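Local structure of F420-dependent methylenetetrahydromethanopterin dehydrogenase (Methanopyrus kandleri, 1QV9) at the interface of chains A and B. The protein catalyses the reversible reduction of methenyl-tetrahydromethanopterin to methylene-tetrahydromethanopterin with reduced coenzyme F420, a step of methanogenesis from carbon dioxide. Coordinates in Å, arbitrary orientation; residue numbers count along the deposited sequence, not the author numbering. Chains: chain A/B, F420-dependent methylenetetrahydromethanopterin dehydrogenase.

The interface of chains A and B. Residues chain A 27, 29, 266-268; chain B 127-129.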
ATOM      1  N   ARG A  27      29.733   0.990 -12.023  1.00 21.56           N
ATOM      2  CA  ARG A  27      30.493   0.203 -11.043  1.00 23.81           C
ATOM      3  C   ARG A  27      31.966   0.649 -11.016  1.00 23.48           C
ATOM      4  O   ARG A  27      32.798  -0.028 -10.406  1.00 24.21           O
ATOM      5  CB  ARG A  27      30.399  -1.304 -11.376  1.00 23.12           C
ATOM      6  CG  ARG A  27      29.000  -1.940 -11.159  1.00 24.73           C
ATOM      7  CD  ARG A  27      28.951  -3.367 -11.733  1.00 25.44           C
ATOM      8  NE  ARG A  27      29.627  -3.303 -13.021  1.00 25.95           N
ATOM      9  CZ  ARG A  27      29.056  -2.909 -14.150  1.00 28.83           C
ATOM     10  NH1 ARG A  27      29.795  -2.832 -15.247  1.00 27.57           N
ATOM     11  NH2 ARG A  27      27.745  -2.667 -14.211  1.00 26.10           N
ATOM     12  N   ASP A  29      34.207   0.402 -13.098  1.00 25.11           N
ATOM     13  CA  ASP A  29      35.129  -0.545 -13.714  1.00 29.34           C
ATOM     14  C   ASP A  29      35.332  -0.336 -15.206  1.00 28.96           C
ATOM     15  O   ASP A  29      35.904  -1.192 -15.879  1.00 29.95           O
ATOM     16  CB  ASP A  29      34.702  -2.001 -13.428  1.00 30.59           C
ATOM     17  CG  ASP A  29      33.253  -2.269 -13.766  1.00 33.78           C
ATOM     18  OD1 ASP A  29      32.715  -1.550 -14.624  1.00 30.89           O
ATOM     19  OD2 ASP A  29      32.650  -3.204 -13.176  1.00 36.67           O
ATOM     20  N   HIS A 266      27.451  -1.615 -18.411  1.00 19.82           N
ATOM     21  CA  HIS A 266      28.662  -1.457 -19.215  1.00 21.14           C
ATOM     22  C   HIS A 266      29.648  -2.594 -18.949  1.00 22.66           C
ATOM     23  O   HIS A 266      29.799  -3.035 -17.818  1.00 24.21           O
ATOM     24  CB  HIS A 266      29.367  -0.141 -18.856  1.00 19.45           C
ATOM     25  CG  HIS A 266      28.608   1.073 -19.265  1.00 18.68           C
ATOM     26  ND1 HIS A 266      27.832   1.785 -18.373  1.00 19.45           N
ATOM     27  CD2 HIS A 266      28.485   1.695 -20.458  1.00 18.81           C
ATOM     28  CE1 HIS A 266      27.267   2.801 -19.001  1.00 17.01           C
ATOM     29  NE2 HIS A 266      27.646   2.771 -20.268  1.00 22.47           N
ATOM     30  N   ALA A 267      30.302  -3.068 -20.012  1.00 22.65           N
ATOM     31  CA  ALA A 267      31.367  -4.073 -19.876  1.00 26.33           C
ATOM     32  C   ALA A 267      32.613  -3.226 -19.540  1.00 23.93           C
ATOM     33  O   ALA A 267      32.590  -2.003 -19.652  1.00 24.50           O
ATOM     34  CB  ALA A 267      31.587  -4.803 -21.209  1.00 26.52           C
ATOM     35  N   PRO A 268      33.723  -3.867 -19.128  1.00 26.91           N
ATOM     36  CA  PRO A 268      34.948  -3.131 -18.791  1.00 29.71           C
ATOM     37  C   PRO A 268      35.514  -2.307 -19.941  1.00 27.63           C
ATOM     38  O   PRO A 268      36.154  -1.271 -19.722  1.00 29.17           O
ATOM     39  CB  PRO A 268      35.902  -4.238 -18.351  1.00 31.77           C
ATOM     40  CG  PRO A 268      34.971  -5.215 -17.720  1.00 33.86           C
ATOM     41  CD  PRO A 268      33.833  -5.274 -18.713  1.00 29.52           C
TER
ATOM     42  N   ALA B 127      26.890  -4.305  -6.368  1.00 18.24           N
ATOM     43  CA  ALA B 127      27.675  -4.014  -7.549  1.00 18.60           C
ATOM     44  C   ALA B 127      28.236  -5.167  -8.383  1.00 23.39           C
ATOM     45  O   ALA B 127      29.454  -5.273  -8.557  1.00 26.29           O
ATOM     46  CB  ALA B 127      28.799  -3.036  -7.170  1.00 20.38           C
ATOM     47  N   ARG B 128      27.343  -6.019  -8.870  1.00 20.36           N
ATOM     48  CA  ARG B 128      27.733  -7.097  -9.781  1.00 19.42           C
ATOM     49  C   ARG B 128      27.178  -6.707 -11.140  1.00 20.10           C
ATOM     50  O   ARG B 128      26.012  -6.295 -11.251  1.00 19.59           O
ATOM     51  CB  ARG B 128      27.129  -8.427  -9.362  1.00 19.79           C
ATOM     52  CG  ARG B 128      27.847  -9.077  -8.192  1.00 20.39           C
ATOM     53  CD  ARG B 128      29.214  -9.631  -8.653  1.00 22.67           C
ATOM     54  NE  ARG B 128      29.744 -10.592  -7.689  1.00 26.73           N
ATOM     55  CZ  ARG B 128      30.824 -11.333  -7.921  1.00 30.63           C
ATOM     56  NH1 ARG B 128      31.250 -12.196  -7.006  1.00 27.40           N
ATOM     57  NH2 ARG B 128      31.469 -11.202  -9.072  1.00 29.90           N
ATOM     58  N   ARG B 129      27.980  -6.842 -12.189  1.00 17.68           N
ATOM     59  CA  ARG B 129      27.558  -6.487 -13.543  1.00 19.42           C
ATOM     60  C   ARG B 129      26.234  -7.117 -14.037  1.00 18.35           C
ATOM     61  O   ARG B 129      25.488  -6.513 -14.818  1.00 20.99           O
ATOM     62  CB  ARG B 129      28.707  -6.800 -14.552  1.00 23.70           C
ATOM     63  CG  ARG B 129      28.390  -6.438 -15.976  1.00 28.27           C
ATOM     64  CD  ARG B 129      29.591  -6.632 -16.925  1.00 34.56           C
ATOM     65  NE  ARG B 129      30.639  -5.640 -16.690  1.00 38.28           N
ATOM     66  CZ  ARG B 129      31.688  -5.824 -15.892  1.00 42.95           C
ATOM     67  NH1 ARG B 129      32.583  -4.855 -15.734  1.00 44.51           N
ATOM     68  NH2 ARG B 129      31.859  -6.981 -15.268  1.00 42.53           N
TER
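B:Arg129 reaches across the subunit boundary to A:Arg27, A:Asp29, the carbonyl of A:His266 and the ring of A:Pro268. Its CG stands anti to the backbone N (chi1 -178°) and the chain stays extended until it bends at chi3, which brings the guanidinium up to chain A. There NE of B:Arg129 donates to the carbonyl O of A:His266 at 3.0 Å, fairly straight at 160° and close to the guanidinium plane. O of A:His266 takes a second bond, short but bent, from NH1 of A:Arg27 at 2.6 Å, so one carbonyl is shared by arginines of both subunits. NH1 of B:Arg129 forms a salt bridge with OD2 of A:Asp29 (3.0 Å), although its N-H is not aimed at that oxygen. The carboxylate also holds A:Arg27 from within its own chain, OD2 of A:Asp29 meeting NE of A:Arg27 at 3.0 Å on the syn side. It lies beside both guanidinium groups, whose planes are 66° apart, and probably helps to balance their charge. Packing is tight where the B:Arg129 guanidinium lies between the A:Pro268 ring and the A:Arg27 side chain; CB of B:Arg129 sits over the centre of the A:Arg27 guanidinium. With an alanine at A:Arg27, the carbonyl of A:His266 is likely to lose one of its donors, A:Asp29 a cationic partner and CB of B:Arg129 its flat support. Packing is looser toward B:Ala127, whose CB lies 4.1 Å from CG of A:Arg27, and B:Arg128 turns its side chain away. All segments are loops, before strand 33-39 and after helix 227-257 in chain A, between strand 115-119 and helix 134-150 in chain B, in a two-fold symmetric interface of the hexamer, a trimer of dimers.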